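Local coordinates for protein shikimate 5-dehydrogenase AroE (5-dehydroshikimate reductase) (Mycobacterium tuberculosis, PDB 4P4G) that probably catalyses the NADP-dependent interconversion of 3-dehydroshikimate and shikimate on the route to chorismate, and holds bound shikimate in this crystal, at residues L113-G124 with A181-I192. Numbering follows the deposited sequence.
Sequences LGAAAGHALVLG and AVAAAEVLVSTI
Leu121 sits at the tight centre of the contact, where strands 119-123 and 187-190 run parallel as neighbours in the six-stranded parallel sheet. Its N donates to Val187 O (2.9 Å) and its O accepts from Val189 N (2.8 Å); Leu123 N to Val189 O continues the ladder. On one face, CD1 of Leu188 presses on Leu121 CB (3.6 Å) and Leu123 CG (3.5 Å): CG of Leu188 lies anti to the backbone N (chi1 170°), and the second torsion turns CD1 toward strand 119-123. The end of helix 178-184 packs on the same face, Val182 CG2 against Leu121 CD2. On the other face, Val187 CG1 is squeezed to 3.5 Å from Ala120 CB, while its CG2 meets Leu113 CD2 tip to tip.

Toward solvent the packing gives way to polar grips. Glu186 reaches back so that OE1 takes His119 N (2.9 Å) from above the carboxylate plane, and Glu186 N returns an almost straight bond to His119 O.

At the far end, Leu123 O accepts both Thr191 N and, in the carbonyl plane, Thr191 OG1 (2.6 Å). Two donors on one carbonyl probably steady the exit of strand 119-123 into Gly124, beside a sulfate, consistent with the start of a Rossmann-type glycine-rich turn for NADP.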
loop_
_atom_site.group_PDB
_atom_site.type_symbol
_atom_site.label_atom_id
_atom_site.label_comp_id
_atom_site.label_asym_id
_atom_site.label_seq_id
_atom_site.Cartn_x
_atom_site.Cartn_y
_atom_site.Cartn_z
ATOM N N LEU A 113 11.404 0.617 0.696
ATOM C CA LEU A 113 12.413 1.654 0.463
ATOM C C LEU A 113 13.693 1.449 1.258
ATOM O O LEU A 113 14.803 1.701 0.747
ATOM C CB LEU A 113 11.834 3.048 0.752
ATOM C CG LEU A 113 10.835 3.560 -0.276
ATOM C CD1 LEU A 113 10.172 4.848 0.193
ATOM C CD2 LEU A 113 11.556 3.776 -1.588
ATOM N N GLY A 114 13.569 1.017 2.513
ATOM C CA GLY A 114 14.739 0.766 3.344
ATOM C C GLY A 114 15.240 2.016 4.056
ATOM O O GLY A 114 15.420 2.022 5.276
ATOM N N ALA A 115 15.469 3.073 3.283
ATOM C CA ALA A 115 15.902 4.360 3.821
ATOM C C ALA A 115 15.462 5.485 2.893
ATOM O O ALA A 115 15.295 5.275 1.691
ATOM C CB ALA A 115 17.414 4.385 4.004
ATOM N N ALA A 116 15.264 6.665 3.467
ATOM C CA ALA A 116 14.940 7.890 2.730
ATOM C C ALA A 116 15.125 9.045 3.706
ATOM O O ALA A 116 14.752 8.929 4.873
ATOM C CB ALA A 116 13.522 7.858 2.217
ATOM N N ALA A 117 15.684 10.161 3.250
ATOM C CA ALA A 117 16.057 11.215 4.197
ATOM C C ALA A 117 15.900 12.643 3.679
ATOM O O ALA A 117 16.137 13.605 4.420
ATOM C CB ALA A 117 17.479 10.995 4.688
ATOM N N GLY A 118 15.510 12.785 2.417
ATOM C CA GLY A 118 15.472 14.100 1.801
ATOM C C GLY A 118 14.098 14.500 1.309
ATOM O O GLY A 118 13.110 14.357 2.027
ATOM N N HIS A 119 14.040 15.026 0.091
ATOM C CA HIS A 119 12.774 15.467 -0.481
ATOM C C HIS A 119 12.100 14.292 -1.160
ATOM O O HIS A 119 12.762 13.510 -1.851
ATOM C CB HIS A 119 13.019 16.583 -1.495
ATOM C CG HIS A 119 13.926 17.663 -0.995
ATOM N ND1 HIS A 119 13.558 18.543 -0.000
ATOM C CD2 HIS A 119 15.184 18.012 -1.356
ATOM C CE1 HIS A 119 14.552 19.380 0.238
ATOM N NE2 HIS A 119 15.550 19.083 -0.576
ATOM N N ALA A 120 10.786 14.162 -0.978
ATOM C CA ALA A 120 10.053 13.039 -1.555
ATOM C C ALA A 120 8.841 13.523 -2.329
ATOM O O ALA A 120 8.359 14.631 -2.105
ATOM C CB ALA A 120 9.614 12.067 -0.470
ATOM N N LEU A 121 8.365 12.681 -3.239
ATOM C CA LEU A 121 7.162 12.950 -4.014
ATOM C C LEU A 121 6.214 11.778 -3.829
ATOM O O LEU A 121 6.643 10.620 -3.822
ATOM C CB LEU A 121 7.554 13.072 -5.485
ATOM C CG LEU A 121 6.861 13.984 -6.478
ATOM C CD1 LEU A 121 6.853 15.397 -5.968
ATOM C CD2 LEU A 121 7.644 13.929 -7.778
ATOM N N VAL A 122 4.924 12.064 -3.675
ATOM C CA VAL A 122 3.919 11.010 -3.604
ATOM C C VAL A 122 2.907 11.303 -4.680
ATOM O O VAL A 122 2.383 12.410 -4.746
ATOM C CB VAL A 122 3.194 10.988 -2.235
ATOM C CG1 VAL A 122 1.910 10.141 -2.297
ATOM C CG2 VAL A 122 4.134 10.486 -1.137
ATOM N N LEU A 123 2.639 10.320 -5.531
ATOM C CA LEU A 123 1.602 10.485 -6.546
ATOM C C LEU A 123 0.306 9.821 -6.135
ATOM O O LEU A 123 0.289 8.637 -5.790
ATOM C CB LEU A 123 2.034 9.882 -7.869
ATOM C CG LEU A 123 3.397 10.257 -8.417
ATOM C CD1 LEU A 123 3.554 9.655 -9.799
ATOM C CD2 LEU A 123 3.555 11.759 -8.444
ATOM N N GLY A 124 -0.774 10.592 -6.178
ATOM C CA GLY A 124 -2.108 10.061 -5.951
ATOM C C GLY A 124 -2.739 10.547 -4.669
ATOM O O GLY A 124 -2.061 11.120 -3.818
ATOM N N ALA A 181 9.210 20.051 -9.128
ATOM C CA ALA A 181 8.971 19.158 -7.994
ATOM C C ALA A 181 9.843 17.903 -8.096
ATOM O O ALA A 181 10.401 17.432 -7.098
ATOM C CB ALA A 181 7.500 18.802 -7.903
ATOM N N VAL A 182 9.981 17.384 -9.310
ATOM C CA VAL A 182 10.801 16.198 -9.557
ATOM C C VAL A 182 12.283 16.492 -9.340
ATOM O O VAL A 182 13.003 15.707 -8.711
ATOM C CB VAL A 182 10.563 15.641 -10.980
ATOM C CG1 VAL A 182 11.601 14.593 -11.334
ATOM C CG2 VAL A 182 9.172 15.041 -11.085
ATOM N N ALA A 183 12.731 17.625 -9.864
ATOM C CA ALA A 183 14.131 18.028 -9.772
ATOM C C ALA A 183 14.635 18.076 -8.330
ATOM O O ALA A 183 15.779 17.732 -8.051
ATOM C CB ALA A 183 14.333 19.378 -10.454
ATOM N N ALA A 184 13.772 18.485 -7.409
ATOM C CA ALA A 184 14.171 18.613 -6.008
ATOM C C ALA A 184 14.140 17.277 -5.261
ATOM O O ALA A 184 14.827 17.102 -4.252
ATOM C CB ALA A 184 13.292 19.629 -5.304
ATOM N N ALA A 185 13.351 16.334 -5.764
ATOM C CA ALA A 185 13.045 15.121 -5.017
ATOM C C ALA A 185 14.058 13.997 -5.219
ATOM O O ALA A 185 14.674 13.877 -6.281
ATOM C CB ALA A 185 11.648 14.642 -5.354
ATOM N N GLU A 186 14.210 13.164 -4.194
ATOM C CA GLU A 186 15.145 12.045 -4.247
ATOM C C GLU A 186 14.427 10.705 -4.313
ATOM O O GLU A 186 15.025 9.695 -4.672
ATOM C CB GLU A 186 16.083 12.109 -3.043
ATOM C CG GLU A 186 16.811 13.447 -2.949
ATOM C CD GLU A 186 17.203 13.814 -1.530
ATOM O OE1 GLU A 186 16.729 14.871 -1.044
ATOM O OE2 GLU A 186 17.975 13.047 -0.907
ATOM N N VAL A 187 13.142 10.706 -3.978
ATOM C CA VAL A 187 12.346 9.488 -4.007
ATOM C C VAL A 187 10.930 9.810 -4.441
ATOM O O VAL A 187 10.387 10.853 -4.085
ATOM C CB VAL A 187 12.378 8.739 -2.647
ATOM C CG1 VAL A 187 11.848 9.606 -1.537
ATOM C CG2 VAL A 187 11.614 7.439 -2.719
ATOM N N LEU A 188 10.358 8.918 -5.240
ATOM C CA LEU A 188 8.988 9.043 -5.713
ATOM C C LEU A 188 8.218 7.779 -5.340
ATOM O O LEU A 188 8.640 6.667 -5.666
ATOM C CB LEU A 188 9.008 9.222 -7.235
ATOM C CG LEU A 188 7.721 9.143 -8.041
ATOM C CD1 LEU A 188 6.796 10.226 -7.579
ATOM C CD2 LEU A 188 8.023 9.292 -9.538
ATOM N N VAL A 189 7.100 7.935 -4.636
ATOM C CA VAL A 189 6.212 6.803 -4.398
ATOM C C VAL A 189 4.947 7.002 -5.214
ATOM O O VAL A 189 4.214 7.978 -5.008
ATOM C CB VAL A 189 5.851 6.635 -2.921
ATOM C CG1 VAL A 189 4.942 5.417 -2.751
ATOM C CG2 VAL A 189 7.123 6.505 -2.060
ATOM N N SER A 190 4.688 6.091 -6.148
ATOM C CA SER A 190 3.525 6.248 -7.034
ATOM C C SER A 190 2.366 5.356 -6.641
ATOM O O SER A 190 2.503 4.127 -6.587
ATOM C CB SER A 190 3.904 5.966 -8.487
ATOM O OG SER A 190 2.759 6.108 -9.318
ATOM N N THR A 191 1.211 5.965 -6.379
ATOM C CA THR A 191 0.021 5.184 -6.035
ATOM C C THR A 191 -1.106 5.325 -7.058
ATOM O O THR A 191 -2.236 4.888 -6.805
ATOM C CB THR A 191 -0.500 5.511 -4.606
ATOM O OG1 THR A 191 -1.106 6.809 -4.585
ATOM C CG2 THR A 191 0.634 5.485 -3.584
ATOM N N ILE A 192 -0.804 5.924 -8.211
ATOM C CA ILE A 192 -1.796 6.139 -9.267
ATOM C C ILE A 192 -1.786 4.994 -10.288
ATOM O O ILE A 192 -0.825 4.211 -10.325
ATOM C CB ILE A 192 -1.587 7.494 -9.999
ATOM C CG1 ILE A 192 -0.192 7.583 -10.617
ATOM C CG2 ILE A 192 -1.834 8.641 -9.057
ATOM C CD1 ILE A 192 0.025 8.878 -11.411
#